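Local coordinates for sensor protein KdpD (PDB 4Y2F) that acts as a potassium-sensing histidine kinase, of which this fragment is the GAF domain, probably a regulatory module that helps control its phosphotransfer activity, at residues E7-L12 and T24-F28; A65-F69 and T98-V102; P91-G95 and V128-E133. One frame throughout, in Å; residues are numbered along the deposited sequence.

Overall arrangement
A GAF domain is a layered fold, an antiparallel sheet with helices on its two faces. Interaction 1, first along the chain, lies in the helical layer; interaction 3 joins the sheet to helix 115-142 of that layer, and interaction 2 joins the sheet's other face to helix 62-71, their segments alternating in sequence. Centres of interactions 1 and 2 are about 19 Å apart, with that of interaction 3 about 13 Å and about 11 Å from them. V128 of interaction 3 touches M8, L12 and S25 of interaction 1, and interactions 2 and 3 meet through neighbouring strands 97-106 and 88-94. Interactions 1 and 3 also reach the second subunit, so this side of the domain contributes to that contact.

Interaction 1 (E7-L12 and T24-F28); sequences EMSKAL and TSEQF
The space between two antiparallel helices can be filled largely by one aromatic side chain. Here both segments are regular helix, E7-L12 running against T24-F28 at 162° between N-to-C directions, with a rather wide closest axis approach of 10.2 Å. The register pairs M8 with F28 (CA to CA 6.5 Å) and L12 with T24 (6.7 Å). F28, with chi1 m (-83°) and chi2 -92°, spans the gap and lays a ring face against the backbone of M8: M8 CA is 3.7 Å from the ring centroid, only 10° off the normal, a CH-pi contact. The helix placement sets M8 CB 3.7 Å from F28 CD1; the t, t, p rotamer of M8 then carries SD past the ring to 5.2 Å from the centroid, an oblique Met-aromatic contact. Helix 4-13 thereby packs on helix 18-33 in the helical layer of the GAF domain; M8 also touches F124, L127 and V128 of helix 115-142, and S9 packs on L126 of the second subunit. One turn earlier on the second helix, T24 has chi1 m (-67°), which presents CG2 to the first helix, 3.6 Å from A11 CB and 3.9 Å from L12 CD2. L12, m and t, extends CD2 to 3.8 Å from S25 OG, a hydroxyl hydrogen-bonded to I21 O. A11 points its CB at the second helix, 3.9 Å from F28 CE2. A single water bridges the pair, donating to A11 O at 2.8 Å and lying 2.7 Å from T24 OG1, which is also hydrogen-bonded to D20 O.

Interaction 2 (A65-F69 and T98-V102); sequences AQWSF and TYGLV
Residues A65-F69 are regular helix, with F69 N bonded to A65 O at 3.0 Å, and they run against strand T98-V102 at 145° between N-to-C directions, the axes approaching to 8.6 Å. The nearest CA pair is F69 with L101, at 6.4 Å. The strand is not uniform: Y99 has phi/psi -105/-7 and G100 172/-173, and both are backbone hydrogen-bonded to L92 of the adjacent strand, Y99 through N and G100 through O, a beta bulge that alters the usual alternation. T98 and L101, three positions apart rather than the two of a regular strand, consequently both point their CB toward the helix, whereas Y99 points away. Such an irregularity illustrates how a strand can match its side chains to a helix on one face. L101, m and t, is the plug: its CD1 comes 3.1 Å from A65 O and 3.8 Å from A65 CB, and its CD2 lies 3.6 Å from F69 N, 3.8 Å from F69 CB and 3.5 Å from S68 OG, a hydroxyl bonded to L73 O. F69, chi1 t (173°) and chi2 79°, swings its ring obliquely toward the T98 end of the strand, with CD1 3.6 Å from T98 CG2 and CE1 3.5 Å from T98 O. At its edge, CE1 is 3.7 Å from G100 N, which this contact buries without a hydrogen-bond partner. Helix 62-71 thus covers one face of the GAF sheet; on the other, Y99 and V102 meet helix 115-142, while L101 bonds through its backbone to L40 of the neighbouring strand 35-42.

Interaction 3 (P91-G95 and V128-E133); sequences PLKSG and VANALE
The GAF fold seats its long C-terminal helix across the antiparallel sheet, and a small residue at the crossing shows how close the two can come. Strand P91-S94 and helix V128-E133 meet at 69° with axes only 6.8 Å apart, and L92 CA and A129 CA are 4.8 Å from each other. A129 is the bump. Its CB, pointing toward the strand, presses into the shallow backbone hollow between L92 and S94, 3.5 Å from L92 C, 3.3 Å from K93 O and 3.9 Å from S94 N. Alternation then places L92 and S94 on the helix side and K93 away from it. L92 (m, t) is the opposing bump, its CD1 filling the dip between residues one helical turn apart, 4.0 Å from V128 CG1 and 3.8 Å from L132 CD1; V128 and L132 in turn lean on helix 18-33 through S25 and I21. S94, with chi1 t, reaches the helix one turn beyond A129. E133, extended by its t, t rotamer, reaches out to meet it, and the S94 hydroxyl donates from OG to E133 OE1 at 2.8 Å. The other oxygen, OE2, pairs with K137, and S94 also packs on A13 of the second subunit. The strand ends at S94, and G95 follows in the turn at positive phi (66°), a conformation that favours glycine. A water donates to both S94 O, at 2.7 Å, and E133 OE2, at 2.9 Å.

Interaction 1 (E7-L12 and T24-F28)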
loop_
_atom_site.group_PDB
_atom_site.type_symbol
_atom_site.label_atom_id
_atom_site.label_comp_id
_atom_site.label_asym_id
_atom_site.label_seq_id
_atom_site.Cartn_x
_atom_site.Cartn_y
_atom_site.Cartn_z
ATOM N N GLU A 7 5.198 9.476 2.902
ATOM C CA GLU A 7 4.499 10.699 3.296
ATOM C C GLU A 7 3.055 10.695 2.817
ATOM O O GLU A 7 2.152 11.143 3.539
ATOM C CB GLU A 7 5.235 11.947 2.806
ATOM C CG GLU A 7 6.491 12.282 3.611
ATOM C CD GLU A 7 6.210 12.579 5.079
ATOM O OE1 GLU A 7 5.236 13.307 5.375
ATOM O OE2 GLU A 7 6.967 12.075 5.936
ATOM N N MET A 8 2.810 10.189 1.606
ATOM C CA MET A 8 1.436 10.077 1.142
ATOM C C MET A 8 0.650 9.095 1.998
ATOM O O MET A 8 -0.511 9.351 2.326
ATOM C CB MET A 8 1.377 9.677 -0.332
ATOM C CG MET A 8 -0.070 9.670 -0.858
ATOM S SD MET A 8 -0.288 9.124 -2.559
ATOM C CE MET A 8 0.176 7.397 -2.428
ATOM N N SER A 9 1.279 7.992 2.413
ATOM C CA SER A 9 0.577 7.018 3.250
ATOM C C SER A 9 0.134 7.641 4.570
ATOM O O SER A 9 -0.964 7.350 5.069
ATOM C CB SER A 9 1.446 5.774 3.487
ATOM O OG SER A 9 2.332 5.953 4.581
ATOM N N LYS A 10 0.965 8.510 5.154
ATOM C CA LYS A 10 0.558 9.205 6.372
ATOM C C LYS A 10 -0.648 10.095 6.119
ATOM O O LYS A 10 -1.575 10.145 6.941
ATOM C CB LYS A 10 1.715 10.039 6.920
ATOM C CG LYS A 10 2.818 9.224 7.579
ATOM C CD LYS A 10 4.084 10.054 7.781
ATOM C CE LYS A 10 3.940 11.113 8.861
ATOM N NZ LYS A 10 5.234 11.827 9.085
ATOM N N ALA A 11 -0.661 10.791 4.979
ATOM C CA ALA A 11 -1.770 11.680 4.665
ATOM C C ALA A 11 -3.030 10.892 4.322
ATOM O O ALA A 11 -4.139 11.297 4.694
ATOM C CB ALA A 11 -1.372 12.608 3.522
ATOM N N LEU A 12 -2.879 9.760 3.625
ATOM C CA LEU A 12 -4.036 8.927 3.299
ATOM C C LEU A 12 -4.638 8.279 4.537
ATOM O O LEU A 12 -5.857 8.061 4.590
ATOM C CB LEU A 12 -3.643 7.839 2.301
ATOM C CG LEU A 12 -3.307 8.240 0.861
ATOM C CD1 LEU A 12 -2.727 7.045 0.118
ATOM C CD2 LEU A 12 -4.536 8.787 0.131
ATOM N N THR A 24 -5.763 14.417 -1.511
ATOM C CA THR A 24 -4.427 13.985 -1.125
ATOM C C THR A 24 -3.724 13.288 -2.278
ATOM O O THR A 24 -2.550 13.553 -2.559
ATOM C CB THR A 24 -4.531 13.034 0.065
ATOM O OG1 THR A 24 -5.006 13.747 1.207
ATOM C CG2 THR A 24 -3.171 12.410 0.382
ATOM N N SER A 25 -4.421 12.385 -2.955
ATOM C CA SER A 25 -3.793 11.676 -4.061
ATOM C C SER A 25 -3.346 12.640 -5.160
ATOM O O SER A 25 -2.239 12.516 -5.691
ATOM C CB SER A 25 -4.745 10.601 -4.589
ATOM O OG SER A 25 -5.133 9.733 -3.530
ATOM N N GLU A 26 -4.177 13.628 -5.494
ATOM C CA GLU A 26 -3.810 14.592 -6.528
ATOM C C GLU A 26 -2.601 15.431 -6.119
ATOM O O GLU A 26 -1.694 15.655 -6.930
ATOM C CB GLU A 26 -5.021 15.461 -6.878
ATOM C CG GLU A 26 -6.127 14.652 -7.571
ATOM C CD GLU A 26 -7.439 15.404 -7.704
ATOM O OE1 GLU A 26 -7.485 16.614 -7.385
ATOM O OE2 GLU A 26 -8.432 14.777 -8.133
ATOM N N GLN A 27 -2.555 15.878 -4.861
ATOM C CA GLN A 27 -1.422 16.669 -4.389
ATOM C C GLN A 27 -0.122 15.896 -4.551
ATOM O O GLN A 27 0.868 16.412 -5.090
ATOM C CB GLN A 27 -1.648 17.027 -2.920
ATOM C CG GLN A 27 -0.500 17.767 -2.235
ATOM C CD GLN A 27 -0.746 17.961 -0.753
ATOM O OE1 GLN A 27 -1.632 18.718 -0.356
ATOM N NE2 GLN A 27 0.028 17.275 0.069
ATOM N N PHE A 28 -0.116 14.637 -4.115
ATOM C CA PHE A 28 1.127 13.880 -4.108
ATOM C C PHE A 28 1.493 13.376 -5.496
ATOM O O PHE A 28 2.673 13.345 -5.863
ATOM C CB PHE A 28 1.036 12.722 -3.109
ATOM C CG PHE A 28 1.333 13.117 -1.693
ATOM C CD1 PHE A 28 2.626 13.015 -1.195
ATOM C CD2 PHE A 28 0.336 13.598 -0.863
ATOM C CE1 PHE A 28 2.911 13.385 0.105
ATOM C CE2 PHE A 28 0.615 13.970 0.447
ATOM C CZ PHE A 28 1.911 13.856 0.931
HETATM O O HOH W 1 -6.266 12.216 3.044
#

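Interaction 2 (A65-F69 and T98-V102)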
loop_
_atom_site.group_PDB
_atom_site.type_symbol
_atom_site.label_atom_id
_atom_site.label_comp_id
_atom_site.label_asym_id
_atom_site.label_seq_id
_atom_site.Cartn_x
_atom_site.Cartn_y
_atom_site.Cartn_z
ATOM N N ALA A 65 -12.631 6.369 -20.128
ATOM C CA ALA A 65 -12.431 6.328 -18.681
ATOM C C ALA A 65 -13.385 5.330 -18.034
ATOM O O ALA A 65 -12.971 4.491 -17.221
ATOM C CB ALA A 65 -12.615 7.725 -18.094
ATOM N N GLN A 66 -14.671 5.386 -18.402
ATOM C CA GLN A 66 -15.617 4.411 -17.871
ATOM C C GLN A 66 -15.201 2.986 -18.232
ATOM O O GLN A 66 -15.323 2.072 -17.404
ATOM C CB GLN A 66 -17.036 4.716 -18.367
ATOM C CG GLN A 66 -18.138 3.944 -17.638
ATOM C CD GLN A 66 -18.307 4.367 -16.187
ATOM O OE1 GLN A 66 -18.406 5.558 -15.879
ATOM N NE2 GLN A 66 -18.343 3.386 -15.285
ATOM N N TRP A 67 -14.715 2.775 -19.464
ATOM C CA TRP A 67 -14.237 1.456 -19.885
ATOM C C TRP A 67 -13.098 0.972 -18.993
ATOM O O TRP A 67 -13.070 -0.193 -18.572
ATOM C CB TRP A 67 -13.767 1.512 -21.341
ATOM C CG TRP A 67 -13.115 0.224 -21.845
ATOM C CD1 TRP A 67 -13.740 -0.827 -22.455
ATOM C CD2 TRP A 67 -11.720 -0.120 -21.795
ATOM N NE1 TRP A 67 -12.826 -1.803 -22.781
ATOM C CE2 TRP A 67 -11.580 -1.398 -22.378
ATOM C CE3 TRP A 67 -10.579 0.520 -21.297
ATOM C CZ2 TRP A 67 -10.348 -2.045 -22.480
ATOM C CZ3 TRP A 67 -9.353 -0.128 -21.402
ATOM C CH2 TRP A 67 -9.248 -1.391 -21.995
ATOM N N SER A 68 -12.135 1.855 -18.711
ATOM C CA SER A 68 -11.010 1.498 -17.858
ATOM C C SER A 68 -11.484 1.086 -16.468
ATOM O O SER A 68 -10.988 0.100 -15.900
ATOM C CB SER A 68 -10.063 2.699 -17.794
ATOM O OG SER A 68 -8.996 2.506 -16.876
ATOM N N PHE A 69 -12.431 1.841 -15.901
ATOM C CA PHE A 69 -12.967 1.517 -14.582
ATOM C C PHE A 69 -13.741 0.206 -14.607
ATOM O O PHE A 69 -13.606 -0.631 -13.705
ATOM C CB PHE A 69 -13.870 2.655 -14.099
ATOM C CG PHE A 69 -14.613 2.344 -12.827
ATOM C CD1 PHE A 69 -13.970 2.426 -11.603
ATOM C CD2 PHE A 69 -15.946 1.955 -12.855
ATOM C CE1 PHE A 69 -14.639 2.135 -10.433
ATOM C CE2 PHE A 69 -16.628 1.661 -11.685
ATOM C CZ PHE A 69 -15.975 1.745 -10.470
ATOM N N THR A 98 -11.750 -2.564 -8.688
ATOM C CA THR A 98 -11.370 -1.199 -9.023
ATOM C C THR A 98 -12.278 -0.244 -8.257
ATOM O O THR A 98 -13.509 -0.373 -8.308
ATOM C CB THR A 98 -11.458 -0.994 -10.535
ATOM O OG1 THR A 98 -10.573 -1.918 -11.174
ATOM C CG2 THR A 98 -11.034 0.408 -10.911
ATOM N N TYR A 99 -11.673 0.677 -7.509
ATOM C CA TYR A 99 -12.408 1.592 -6.648
ATOM C C TYR A 99 -12.488 2.994 -7.216
ATOM O O TYR A 99 -13.191 3.839 -6.655
ATOM C CB TYR A 99 -11.755 1.634 -5.258
ATOM C CG TYR A 99 -11.928 0.322 -4.535
ATOM C CD1 TYR A 99 -11.026 -0.720 -4.724
ATOM C CD2 TYR A 99 -13.024 0.102 -3.716
ATOM C CE1 TYR A 99 -11.204 -1.935 -4.105
ATOM C CE2 TYR A 99 -13.201 -1.102 -3.080
ATOM C CZ TYR A 99 -12.292 -2.121 -3.279
ATOM O OH TYR A 99 -12.482 -3.329 -2.657
ATOM N N GLY A 100 -11.794 3.246 -8.317
ATOM C CA GLY A 100 -11.774 4.558 -8.918
ATOM C C GLY A 100 -10.741 4.558 -10.024
ATOM O O GLY A 100 -10.198 3.512 -10.385
ATOM N N LEU A 101 -10.504 5.748 -10.570
ATOM C CA LEU A 101 -9.478 5.917 -11.589
ATOM C C LEU A 101 -8.690 7.168 -11.262
ATOM O O LEU A 101 -9.173 8.069 -10.568
ATOM C CB LEU A 101 -10.070 6.201 -12.968
ATOM C CG LEU A 101 -10.955 5.207 -13.686
ATOM C CD1 LEU A 101 -11.263 5.852 -15.015
ATOM C CD2 LEU A 101 -10.232 3.894 -13.894
ATOM N N VAL A 102 -7.461 7.226 -11.767
ATOM C CA VAL A 102 -6.741 8.491 -11.803
ATOM C C VAL A 102 -6.309 8.754 -13.243
ATOM O O VAL A 102 -5.807 7.850 -13.932
ATOM C CB VAL A 102 -5.581 8.545 -10.787
ATOM C CG1 VAL A 102 -4.520 7.487 -11.093
ATOM C CG2 VAL A 102 -4.983 9.953 -10.707
#

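Interaction 3 (P91-G95 and V128-E133)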
loop_
_atom_site.group_PDB
_atom_site.type_symbol
_atom_site.label_atom_id
_atom_site.label_comp_id
_atom_site.label_asym_id
_atom_site.label_seq_id
_atom_site.Cartn_x
_atom_site.Cartn_y
_atom_site.Cartn_z
ATOM N N PRO A 91 -6.516 2.526 -13.483
ATOM C CA PRO A 91 -7.444 2.058 -12.447
ATOM C C PRO A 91 -6.797 2.038 -11.071
ATOM O O PRO A 91 -5.621 1.702 -10.909
ATOM C CB PRO A 91 -7.810 0.647 -12.911
ATOM C CG PRO A 91 -6.663 0.218 -13.767
ATOM C CD PRO A 91 -6.164 1.473 -14.447
ATOM N N LEU A 92 -7.581 2.441 -10.074
ATOM C CA LEU A 92 -7.167 2.357 -8.672
ATOM C C LEU A 92 -7.688 1.031 -8.138
ATOM O O LEU A 92 -8.836 0.933 -7.691
ATOM C CB LEU A 92 -7.733 3.535 -7.893
ATOM C CG LEU A 92 -7.347 4.874 -8.519
ATOM C CD1 LEU A 92 -8.087 6.022 -7.853
ATOM C CD2 LEU A 92 -5.831 5.098 -8.447
ATOM N N LYS A 93 -6.848 -0.001 -8.177
ATOM C CA LYS A 93 -7.285 -1.360 -7.916
ATOM C C LYS A 93 -6.667 -1.897 -6.638
ATOM O O LYS A 93 -5.483 -1.675 -6.362
ATOM C CB LYS A 93 -6.865 -2.305 -9.040
ATOM C CG LYS A 93 -7.338 -1.917 -10.403
ATOM C CD LYS A 93 -6.901 -2.949 -11.432
ATOM C CE LYS A 93 -7.656 -4.252 -11.277
ATOM N NZ LYS A 93 -7.472 -5.136 -12.478
ATOM N N SER A 94 -7.469 -2.615 -5.871
ATOM C CA SER A 94 -6.962 -3.430 -4.779
ATOM C C SER A 94 -7.435 -4.846 -5.056
ATOM O O SER A 94 -8.644 -5.111 -5.060
ATOM C CB SER A 94 -7.471 -2.931 -3.435
ATOM O OG SER A 94 -7.020 -3.792 -2.411
ATOM N N GLY A 95 -6.491 -5.745 -5.310
ATOM C CA GLY A 95 -6.870 -7.060 -5.787
ATOM C C GLY A 95 -7.486 -6.939 -7.168
ATOM O O GLY A 95 -6.988 -6.210 -8.035
ATOM N N VAL A 128 -3.459 4.391 -2.914
ATOM C CA VAL A 128 -4.706 5.133 -3.046
ATOM C C VAL A 128 -5.900 4.185 -3.049
ATOM O O VAL A 128 -6.913 4.428 -2.381
ATOM C CB VAL A 128 -4.671 6.019 -4.304
ATOM C CG1 VAL A 128 -6.037 6.648 -4.527
ATOM C CG2 VAL A 128 -3.582 7.080 -4.158
ATOM N N ALA A 129 -5.794 3.085 -3.797
ATOM C CA ALA A 129 -6.886 2.125 -3.872
ATOM C C ALA A 129 -7.201 1.536 -2.505
ATOM O O ALA A 129 -8.372 1.365 -2.159
ATOM C CB ALA A 129 -6.542 1.014 -4.863
ATOM N N ASN A 130 -6.166 1.223 -1.715
ATOM C CA ASN A 130 -6.378 0.690 -0.372
ATOM C C ASN A 130 -7.137 1.683 0.497
ATOM O O ASN A 130 -7.988 1.289 1.304
ATOM C CB ASN A 130 -5.031 0.382 0.286
ATOM C CG ASN A 130 -4.396 -0.889 -0.222
ATOM O OD1 ASN A 130 -5.019 -1.670 -0.937
ATOM N ND2 ASN A 130 -3.148 -1.121 0.173
ATOM N N ALA A 131 -6.836 2.976 0.357
ATOM C CA ALA A 131 -7.537 3.988 1.144
ATOM C C ALA A 131 -9.003 4.085 0.738
ATOM O O ALA A 131 -9.896 4.123 1.594
ATOM C CB ALA A 131 -6.826 5.337 1.011
ATOM N N LEU A 132 -9.267 4.112 -0.570
ATOM C CA LEU A 132 -10.638 4.107 -1.068
ATOM C C LEU A 132 -11.385 2.853 -0.631
ATOM O O LEU A 132 -12.554 2.928 -0.241
ATOM C CB LEU A 132 -10.617 4.193 -2.592
ATOM C CG LEU A 132 -10.149 5.533 -3.139
ATOM C CD1 LEU A 132 -10.095 5.479 -4.678
ATOM C CD2 LEU A 132 -11.098 6.631 -2.672
ATOM N N GLU A 133 -10.718 1.694 -0.675
ATOM C CA GLU A 133 -11.355 0.451 -0.240
ATOM C C GLU A 133 -11.734 0.514 1.233
ATOM O O GLU A 133 -12.831 0.099 1.623
ATOM C CB GLU A 133 -10.428 -0.740 -0.518
ATOM C CG GLU A 133 -10.916 -2.093 0.029
ATOM C CD GLU A 133 -9.917 -3.219 -0.217
ATOM O OE1 GLU A 133 -8.717 -2.930 -0.383
ATOM O OE2 GLU A 133 -10.333 -4.396 -0.237
HETATM O O HOH W 2 -10.329 -5.376 -2.937
#